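Local coordinates for protein putative SnoaL-like polyketide cyclase (Shewanella putrefaciens, PDB 3GZB) that is of unproven function but has a SnoaL-like domain of the NTF2 clan and may act as a polyketide cyclase, at residues 25-29 and 41-45; 72-78 and 102-108. All blocks are in the same frame, centred on the assembly; numbering follows the deposited sequence. Where two conformers were deposited one is given.

Contact 1: residues 25-29 and 41-45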
ATOM      1  N   LEU A  25       6.310 -16.187  -3.815  1.00  8.96           N
ATOM      2  CA  LEU A  25       5.273 -16.817  -2.997  1.00  8.70           C
ATOM      3  C   LEU A  25       3.983 -15.995  -2.974  1.00 11.15           C
ATOM      4  O   LEU A  25       2.893 -16.546  -3.030  1.00 10.37           O
ATOM      5  CB  LEU A  25       5.782 -17.104  -1.580  1.00  8.52           C
ATOM      6  CG  LEU A  25       4.878 -17.981  -0.700  1.00  9.37           C
ATOM      7  CD1 LEU A  25       4.676 -19.401  -1.318  1.00 11.54           C
ATOM      8  CD2 LEU A  25       5.421 -18.079   0.739  1.00 12.45           C
ATOM      9  N   ALA A  26       4.115 -14.666  -2.921  1.00  9.21           N
ATOM     10  CA  ALA A  26       2.976 -13.801  -2.982  1.00  7.58           C
ATOM     11  C   ALA A  26       2.200 -14.035  -4.258  1.00  8.80           C
ATOM     12  O   ALA A  26       0.968 -14.012  -4.218  1.00  9.27           O
ATOM     13  CB  ALA A  26       3.425 -12.326  -2.910  1.00  8.87           C
ATOM     14  N   VAL A  27       2.880 -14.226  -5.393  1.00  8.28           N
ATOM     15  CA  VAL A  27       2.188 -14.493  -6.642  1.00  9.33           C
ATOM     16  C   VAL A  27       1.311 -15.757  -6.535  1.00  9.51           C
ATOM     17  O   VAL A  27       0.137 -15.775  -6.976  1.00  9.47           O
ATOM     18  CB  VAL A  27       3.158 -14.585  -7.818  1.00  9.35           C
ATOM     19  CG1 VAL A  27       2.464 -15.026  -9.108  1.00 10.85           C
ATOM     20  CG2 VAL A  27       3.910 -13.228  -8.027  1.00 11.84           C
ATOM     21  N   LYS A  28       1.843 -16.826  -5.976  1.00  9.63           N
ATOM     22  CA  LYS A  28       1.075 -18.076  -5.785  0.50  8.75           C
ATOM     23  C   LYS A  28      -0.185 -17.843  -4.965  1.00 10.05           C
ATOM     24  O   LYS A  28      -1.275 -18.319  -5.311  1.00  9.54           O
ATOM     25  CB  LYS A  28       1.946 -19.136  -5.102  0.50 11.16           C
ATOM     26  CG  LYS A  28       3.191 -19.519  -5.925  0.50 11.79           C
ATOM     27  CD  LYS A  28       3.769 -20.798  -5.447  0.50 19.90           C
ATOM     28  CE  LYS A  28       4.748 -21.388  -6.437  0.50 20.85           C
ATOM     29  NZ  LYS A  28       5.039 -22.773  -6.021  0.50 18.57           N
ATOM     30  N   TYR A  29      -0.015 -17.128  -3.869  1.00  8.52           N
ATOM     31  CA  TYR A  29      -1.176 -16.782  -3.014  1.00  8.89           C
ATOM     32  C   TYR A  29      -2.239 -15.971  -3.741  1.00  9.89           C
ATOM     33  O   TYR A  29      -3.421 -16.311  -3.686  1.00  9.19           O
ATOM     34  CB  TYR A  29      -0.699 -16.093  -1.779  1.00  9.25           C
ATOM     35  CG  TYR A  29      -1.772 -15.536  -0.866  1.00  8.73           C
ATOM     36  CD1 TYR A  29      -2.360 -16.314   0.099  1.00  8.94           C
ATOM     37  CD2 TYR A  29      -2.202 -14.231  -0.971  1.00  9.47           C
ATOM     38  CE1 TYR A  29      -3.285 -15.757   0.982  1.00  9.72           C
ATOM     39  CE2 TYR A  29      -3.128 -13.681  -0.127  1.00 11.24           C
ATOM     40  CZ  TYR A  29      -3.697 -14.454   0.837  1.00 10.14           C
ATOM     41  OH  TYR A  29      -4.604 -13.942   1.744  1.00 10.01           O
ATOM     42  N   LEU A  41      -5.697 -21.941  -1.107  1.00 11.07           N
ATOM     43  CA  LEU A  41      -5.621 -20.771  -0.252  1.00 11.57           C
ATOM     44  C   LEU A  41      -5.530 -21.133   1.221  1.00 10.21           C
ATOM     45  O   LEU A  41      -4.723 -20.541   1.964  1.00 11.65           O
ATOM     46  CB  LEU A  41      -6.795 -19.818  -0.480  1.00 10.95           C
ATOM     47  CG  LEU A  41      -6.544 -18.367  -0.042  1.00 13.60           C
ATOM     48  CD1 LEU A  41      -5.536 -17.692  -0.957  1.00 10.82           C
ATOM     49  CD2 LEU A  41      -7.838 -17.512   0.016  1.00 14.27           C
ATOM     50  N   ILE A  42      -6.286 -22.138   1.669  1.00 10.58           N
ATOM     51  CA  ILE A  42      -6.281 -22.415   3.102  1.00 13.63           C
ATOM     52  C   ILE A  42      -4.917 -22.957   3.559  1.00 13.88           C
ATOM     53  O   ILE A  42      -4.590 -22.817   4.747  1.00 12.70           O
ATOM     54  CB  ILE A  42      -7.457 -23.282   3.524  1.00 17.01           C
ATOM     55  CG1 ILE A  42      -7.732 -23.122   5.034  1.00 18.87           C
ATOM     56  CG2 ILE A  42      -7.212 -24.707   3.084  1.00 14.91           C
ATOM     57  CD1 ILE A  42      -8.982 -23.882   5.526  1.00 20.85           C
ATOM     58  N   THR A  43      -4.122 -23.531   2.646  1.00 10.92           N
ATOM     59  CA  THR A  43      -2.733 -23.949   2.990  1.00 10.94           C
ATOM     60  C   THR A  43      -1.854 -22.786   3.428  1.00 10.95           C
ATOM     61  O   THR A  43      -0.833 -22.995   4.094  1.00 11.50           O
ATOM     62  CB  THR A  43      -2.021 -24.710   1.882  1.00 11.95           C
ATOM     63  OG1 THR A  43      -1.566 -23.851   0.850  1.00 13.43           O
ATOM     64  CG2 THR A  43      -2.879 -25.862   1.294  1.00 15.24           C
ATOM     65  N   PHE A  44      -2.228 -21.555   3.073  1.00  9.69           N
ATOM     66  CA  PHE A  44      -1.436 -20.412   3.432  1.00  9.26           C
ATOM     67  C   PHE A  44      -1.864 -19.815   4.779  1.00 10.16           C
ATOM     68  O   PHE A  44      -1.244 -18.851   5.242  1.00 10.93           O
ATOM     69  CB  PHE A  44      -1.584 -19.289   2.391  1.00 10.07           C
ATOM     70  CG  PHE A  44      -0.828 -19.526   1.114  1.00 10.19           C
ATOM     71  CD1 PHE A  44      -1.425 -20.178   0.042  1.00 10.63           C
ATOM     72  CD2 PHE A  44       0.466 -19.054   0.969  1.00 11.87           C
ATOM     73  CE1 PHE A  44      -0.695 -20.358  -1.150  1.00 12.42           C
ATOM     74  CE2 PHE A  44       1.167 -19.256  -0.219  1.00 11.08           C
ATOM     75  CZ  PHE A  44       0.594 -19.897  -1.249  1.00 12.03           C
ATOM     76  N   TYR A  45      -2.882 -20.375   5.436  1.00  8.90           N
ATOM     77  CA  TYR A  45      -3.362 -19.804   6.688  1.00  9.19           C
ATOM     78  C   TYR A  45      -3.216 -20.785   7.846  1.00 10.51           C
ATOM     79  O   TYR A  45      -3.253 -22.024   7.664  1.00 11.43           O
ATOM     80  CB  TYR A  45      -4.862 -19.434   6.609  1.00  9.47           C
ATOM     81  CG  TYR A  45      -5.249 -18.418   5.572  1.00  8.19           C
ATOM     82  CD1 TYR A  45      -4.453 -17.327   5.289  1.00 10.03           C
ATOM     83  CD2 TYR A  45      -6.445 -18.555   4.873  1.00 10.52           C
ATOM     84  CE1 TYR A  45      -4.844 -16.374   4.359  1.00  9.47           C
ATOM     85  CE2 TYR A  45      -6.845 -17.632   3.930  1.00 10.31           C
ATOM     86  CZ  TYR A  45      -6.027 -16.537   3.652  1.00  9.75           C
ATOM     87  OH  TYR A  45      -6.479 -15.617   2.718  1.00 11.04           O
TER

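Contact 2: residues 72-78 and 102-108. With EDO (1,2-ethanediol), chain M.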
ATOM      1  N   ARG A  72     -18.222 -16.854   1.103  1.00  7.78           N
ATOM      2  CA  ARG A  72     -19.526 -16.168   1.121  1.00  8.02           C
ATOM      3  C   ARG A  72     -19.523 -14.850   0.307  1.00  9.11           C
ATOM      4  O   ARG A  72     -20.431 -14.602  -0.492  1.00  9.77           O
ATOM      5  CB  ARG A  72     -20.038 -15.916   2.527  1.00  9.12           C
ATOM      6  CG  ARG A  72     -20.381 -17.165   3.280  1.00  8.73           C
ATOM      7  CD  ARG A  72     -20.826 -16.847   4.705  1.00  9.81           C
ATOM      8  NE  ARG A  72     -21.152 -18.025   5.470  1.00  9.88           N
ATOM      9  CZ  ARG A  72     -22.330 -18.643   5.452  1.00 13.20           C
ATOM     10  NH1 ARG A  72     -23.315 -18.216   4.662  1.00 15.77           N
ATOM     11  NH2 ARG A  72     -22.547 -19.719   6.235  1.00 14.59           N
ATOM     12  N   ALA A  73     -18.502 -14.040   0.485  1.00  8.94           N
ATOM     13  CA  ALA A  73     -18.421 -12.768  -0.213  1.00  9.52           C
ATOM     14  C   ALA A  73     -18.404 -12.957  -1.742  1.00 10.84           C
ATOM     15  O   ALA A  73     -18.900 -12.091  -2.471  1.00 11.53           O
ATOM     16  CB  ALA A  73     -17.186 -11.986   0.279  1.00  9.13           C
ATOM     17  N   HIS A  74     -17.825 -14.065  -2.204  1.00  9.40           N
ATOM     18  CA  HIS A  74     -17.648 -14.301  -3.638  1.00  8.62           C
ATOM     19  C   HIS A  74     -18.631 -15.244  -4.292  1.00  8.85           C
ATOM     20  O   HIS A  74     -18.396 -15.682  -5.425  1.00 10.02           O
ATOM     21  CB  HIS A  74     -16.201 -14.696  -3.896  1.00 10.34           C
ATOM     22  CG  HIS A  74     -15.276 -13.532  -3.817  1.00 12.53           C
ATOM     23  ND1 HIS A  74     -14.564 -13.052  -4.900  1.00  9.43           N
ATOM     24  CD2 HIS A  74     -14.945 -12.733  -2.773  1.00 21.33           C
ATOM     25  CE1 HIS A  74     -13.868 -11.994  -4.537  1.00 11.20           C
ATOM     26  NE2 HIS A  74     -14.064 -11.780  -3.247  1.00 20.60           N
ATOM     27  N   GLN A  75     -19.717 -15.576  -3.601  1.00  8.75           N
ATOM     28  CA  GLN A  75     -20.769 -16.369  -4.227  1.00  8.94           C
ATOM     29  C   GLN A  75     -21.150 -15.758  -5.546  1.00 10.04           C
ATOM     30  O   GLN A  75     -21.557 -14.601  -5.589  1.00 10.45           O
ATOM     31  CB  GLN A  75     -21.987 -16.501  -3.306  1.00  7.38           C
ATOM     32  CG  GLN A  75     -23.110 -17.271  -3.988  1.00  8.43           C
ATOM     33  CD  GLN A  75     -24.384 -17.534  -3.226  1.00  9.75           C
ATOM     34  OE1 GLN A  75     -25.329 -18.066  -3.832  1.00  9.34           O
ATOM     35  NE2 GLN A  75     -24.472 -17.129  -1.975  1.00  8.83           N
ATOM     36  N   GLY A  76     -20.986 -16.547  -6.597  1.00 11.33           N
ATOM     37  CA  GLY A  76     -21.375 -16.112  -7.954  1.00 13.27           C
ATOM     38  C   GLY A  76     -20.344 -15.263  -8.699  1.00 13.91           C
ATOM     39  O   GLY A  76     -20.568 -14.915  -9.857  1.00 16.58           O
ATOM     40  N   VAL A  77     -19.259 -14.913  -8.037  1.00  9.44           N
ATOM     41  CA  VAL A  77     -18.240 -14.062  -8.638  1.00  8.71           C
ATOM     42  C   VAL A  77     -17.326 -14.935  -9.473  1.00 10.80           C
ATOM     43  O   VAL A  77     -16.801 -15.950  -9.002  1.00 11.80           O
ATOM     44  CB  VAL A  77     -17.473 -13.283  -7.550  1.00  8.98           C
ATOM     45  CG1 VAL A  77     -16.383 -12.367  -8.195  1.00 10.69           C
ATOM     46  CG2 VAL A  77     -18.495 -12.436  -6.723  1.00 10.32           C
ATOM     47  N   LEU A  78     -17.072 -14.509 -10.711  1.00 11.31           N
ATOM     48  CA  LEU A  78     -16.161 -15.203 -11.604  1.00 10.52           C
ATOM     49  C   LEU A  78     -14.713 -14.884 -11.247  1.00 10.74           C
ATOM     50  O   LEU A  78     -14.466 -13.919 -10.492  1.00 11.10           O
ATOM     51  CB  LEU A  78     -16.469 -14.815 -13.062  1.00 12.73           C
ATOM     52  CG  LEU A  78     -17.873 -15.176 -13.567  1.00 15.29           C
ATOM     53  CD1 LEU A  78     -18.047 -14.618 -15.029  1.00 15.06           C
ATOM     54  CD2 LEU A  78     -18.116 -16.670 -13.469  1.00 16.93           C
ATOM     55  N   PHE A 102     -12.942  -6.847 -11.945  1.00  9.50           N
ATOM     56  CA  PHE A 102     -14.036  -7.792 -11.870  1.00  9.65           C
ATOM     57  C   PHE A 102     -14.946  -7.596 -13.092  1.00 11.51           C
ATOM     58  O   PHE A 102     -15.368  -6.468 -13.399  1.00 11.40           O
ATOM     59  CB  PHE A 102     -14.905  -7.587 -10.633  1.00  9.70           C
ATOM     60  CG  PHE A 102     -14.234  -7.890  -9.322  1.00 10.00           C
ATOM     61  CD1 PHE A 102     -13.452  -6.943  -8.695  1.00 11.09           C
ATOM     62  CD2 PHE A 102     -14.459  -9.103  -8.684  1.00  9.26           C
ATOM     63  CE1 PHE A 102     -12.906  -7.194  -7.448  1.00 11.11           C
ATOM     64  CE2 PHE A 102     -13.871  -9.366  -7.438  1.00 10.40           C
ATOM     65  CZ  PHE A 102     -13.121  -8.412  -6.836  1.00 10.11           C
ATOM     66  N   LYS A 103     -15.270  -8.698 -13.747  1.00 11.05           N
ATOM     67  CA  LYS A 103     -16.269  -8.740 -14.827  1.00 11.49           C
ATOM     68  C   LYS A 103     -17.163  -9.954 -14.660  1.00 11.64           C
ATOM     69  O   LYS A 103     -16.668 -11.083 -14.462  1.00 14.62           O
ATOM     70  CB  LYS A 103     -15.616  -8.731 -16.183  1.00 12.85           C
ATOM     71  CG  LYS A 103     -16.625  -8.729 -17.364  1.00 19.48           C
ATOM     72  CD  LYS A 103     -15.887  -8.427 -18.665  1.00 25.01           C
ATOM     73  CE  LYS A 103     -16.843  -8.090 -19.815  1.00 39.43           C
ATOM     74  NZ  LYS A 103     -16.908  -9.180 -20.832  1.00 47.26           N
ATOM     75  N   GLY A 104     -18.461  -9.726 -14.632  1.00 12.52           N
ATOM     76  CA  GLY A 104     -19.412 -10.835 -14.506  1.00 12.29           C
ATOM     77  C   GLY A 104     -20.699 -10.456 -13.855  1.00 11.69           C
ATOM     78  O   GLY A 104     -21.018  -9.284 -13.732  1.00 11.98           O
ATOM     79  N   PRO A 105     -21.479 -11.456 -13.430  1.00 14.52           N
ATOM     80  CA  PRO A 105     -22.730 -11.212 -12.771  1.00 15.08           C
ATOM     81  C   PRO A 105     -22.579 -10.211 -11.635  1.00 12.14           C
ATOM     82  O   PRO A 105     -21.627 -10.271 -10.879  1.00 16.05           O
ATOM     83  CB  PRO A 105     -23.101 -12.603 -12.220  1.00 18.41           C
ATOM     84  CG  PRO A 105     -22.560 -13.533 -13.262  1.00 21.87           C
ATOM     85  CD  PRO A 105     -21.243 -12.902 -13.649  1.00 16.50           C
ATOM     86  N   GLY A 106     -23.524  -9.280 -11.572  1.00 15.88           N
ATOM     87  CA  GLY A 106     -23.393  -8.153 -10.655  1.00 17.19           C
ATOM     88  C   GLY A 106     -24.098  -8.286  -9.316  1.00 17.00           C
ATOM     89  O   GLY A 106     -24.171  -7.308  -8.558  1.00 15.94           O
ATOM     90  N   GLU A 107     -24.636  -9.466  -8.997  1.00 15.95           N
ATOM     91  CA  GLU A 107     -25.355  -9.628  -7.726  1.00 15.64           C
ATOM     92  C   GLU A 107     -24.593  -9.106  -6.513  1.00 14.76           C
ATOM     93  O   GLU A 107     -25.174  -8.389  -5.675  1.00 18.00           O
ATOM     94  CB  GLU A 107     -25.738 -11.098  -7.495  1.00 15.54           C
ATOM     95  CG  GLU A 107     -27.035 -11.488  -8.175  1.00 15.72           C
ATOM     96  CD  GLU A 107     -26.955 -11.632  -9.677  1.00 16.58           C
ATOM     97  OE1 GLU A 107     -25.828 -11.733 -10.216  1.00 15.40           O
ATOM     98  OE2 GLU A 107     -28.046 -11.659 -10.303  1.00 15.29           O
ATOM     99  N   GLN A 108     -23.335  -9.482  -6.351  1.00 13.69           N
ATOM    100  CA  GLN A 108     -22.535  -9.068  -5.178  0.50 13.46           C
ATOM    101  C   GLN A 108     -22.199  -7.587  -5.177  1.00 13.81           C
ATOM    102  O   GLN A 108     -21.725  -7.044  -4.170  1.00 16.08           O
ATOM    103  CB  GLN A 108     -21.206  -9.840  -5.064  0.50 14.72           C
ATOM    104  CG  GLN A 108     -21.336 -11.304  -4.788  0.50 14.73           C
ATOM    105  CD  GLN A 108     -21.961 -11.628  -3.438  0.50 20.79           C
ATOM    106  OE1 GLN A 108     -22.010 -10.800  -2.531  0.50 16.44           O
ATOM    107  NE2 GLN A 108     -22.429 -12.860  -3.305  0.50 14.53           N
TER
HETATM  108  C1  EDO M 158     -11.895 -10.127 -14.927  1.00 23.20           C
HETATM  109  O1  EDO M 158     -12.982 -10.676 -14.129  1.00 27.93           O
HETATM  110  C2  EDO M 158     -11.470 -11.101 -15.991  1.00 29.84           C
HETATM  111  O2  EDO M 158     -12.580 -11.010 -16.901  1.00 30.46           O
HETATM  112  O   HOH W   1     -19.832 -11.987 -10.935  1.00 33.17           O
HETATM  113  O   HOH W   2     -17.706 -11.874 -11.570  1.00 19.33           O
HETATM  114  O   HOH W   3     -14.927 -11.192 -11.782  1.00 19.78           O

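Contact 1: residues 25-29 and 41-45
Tyr29 takes the t rotamer on its helix, and this swings its ring across to the 41-45 segment. There it meets three side chains. Its edge points at the face of Phe44, with CD1 3.7 Å from Phe44 CG. The ring centroids are 5.4 Å apart and the planes stand at 77°, a T-shaped pair. The CB of Tyr29 also sits over the Phe44 ring, 4.0 Å from its centroid and 12° off the normal, so a CH-pi contact adds to the edge-to-face one. Phe44 is in the m rotamer, with its CA-to-CB bond directed toward the helix. Its far edge reaches Leu25, whose CD1 lies 3.7 Å from Phe44 CE2. Leu25 bends to this edge through its t,p conformation. The segments belong to helix 21-34 and to the end of helix 38-42 with the turn that goes on from it, in the N-terminal part of the alpha+beta fold of the SnoaL-like, NTF2-clan domain. Tyr29 also touches Leu126 of strand 115-129, and Leu25 touches Met130 in the loop after it. A type I turn runs from Ile42 to Tyr45 and places Phe44 and Tyr45 in succession beside Tyr29. Tyr45, also m, brings its hydroxyl back to the helix: its OH is 2.7 Å from Tyr29 OH, a hydrogen bond in which either could donate. Tyr29 OH is further hydrogen-bonded to His138 ND1. Leu41, another t,p leucine, brings CD1 to 3.5 Å from Tyr29 CE1, and its side chain also touches Leu70 of helix 63-73.

Contact 2: residues 72-78 and 102-108
In this SnoaL-like, NTF2-clan fold, the contact joins the turn that ends helix 63-73 to the corner at Gly104 between strands 93-103 and 105-106. The turn is type II, from His74 to Val77, closed by Val77 N to His74 O at 2.9 Å. Gly76 supplies its positive phi.

One direct hydrogen bond crosses the contact. Gln108 NE2 donates to Gln75 O at 3.0 Å, with a nearly straight N-H...O angle of 159°. The Gln108 side chain, m at chi1 and chi2, lies against the turn; segment 72-78 covers 93 Å² of Gln108.

The apolar contacts are few. Val77 CG1 meets the edge of the Phe102 ring at CD2, 3.8 Å away, while Val77 CG2 packs on Gln108 CG at 3.6 Å. Leu78 CD1 lies 3.9 Å from Pro105 CD and 4.1 Å from Gly104 CA. Gly104 has phi/psi of 152/-165, and a CB there would come too close to Leu78 CD1. Aromatic neighbours extend this group: Phe102 stacks on Tyr80. His74 CE1 comes within 3.9 Å of Phe102 CE2, but the polar ends of His74 bond to His36 and to a bound methylpentanediol, probably from the crystallisation liquor.

Water fills the gap between the backbones. One molecule donates to Gly76 O at 3.2 Å and Pro105 O at 2.5 Å. A second accepts from Leu78 N at 2.8 Å and donates weakly to Lys103 O. The amide of Lys103 also faces a 1,2-ethanediol, probably another crystallisation additive, with Lys103 N 3.0 Å from its O1.

The two contacts lie in series along one domain. Their centres are 21 Å apart, and they do not touch. Contact 1 is a buried contact between helix 21-34 and the end of helix 38-42 with the turn that goes on from it. Contact 2 is a surface contact between the end of helix 63-73 and the strand corner at 102-108. Helix 63-73 relates them: it runs into contact 2, and its side chains also pack on Leu41 and Tyr45 of contact 1. The chemistry follows the setting. Buried aromatic rings and a tyrosine pair dominate 25-29 with 41-45. In 72-78 with 102-108, apolar contacts share the interface with backbone carbonyls, a glutamine amide and bridging waters.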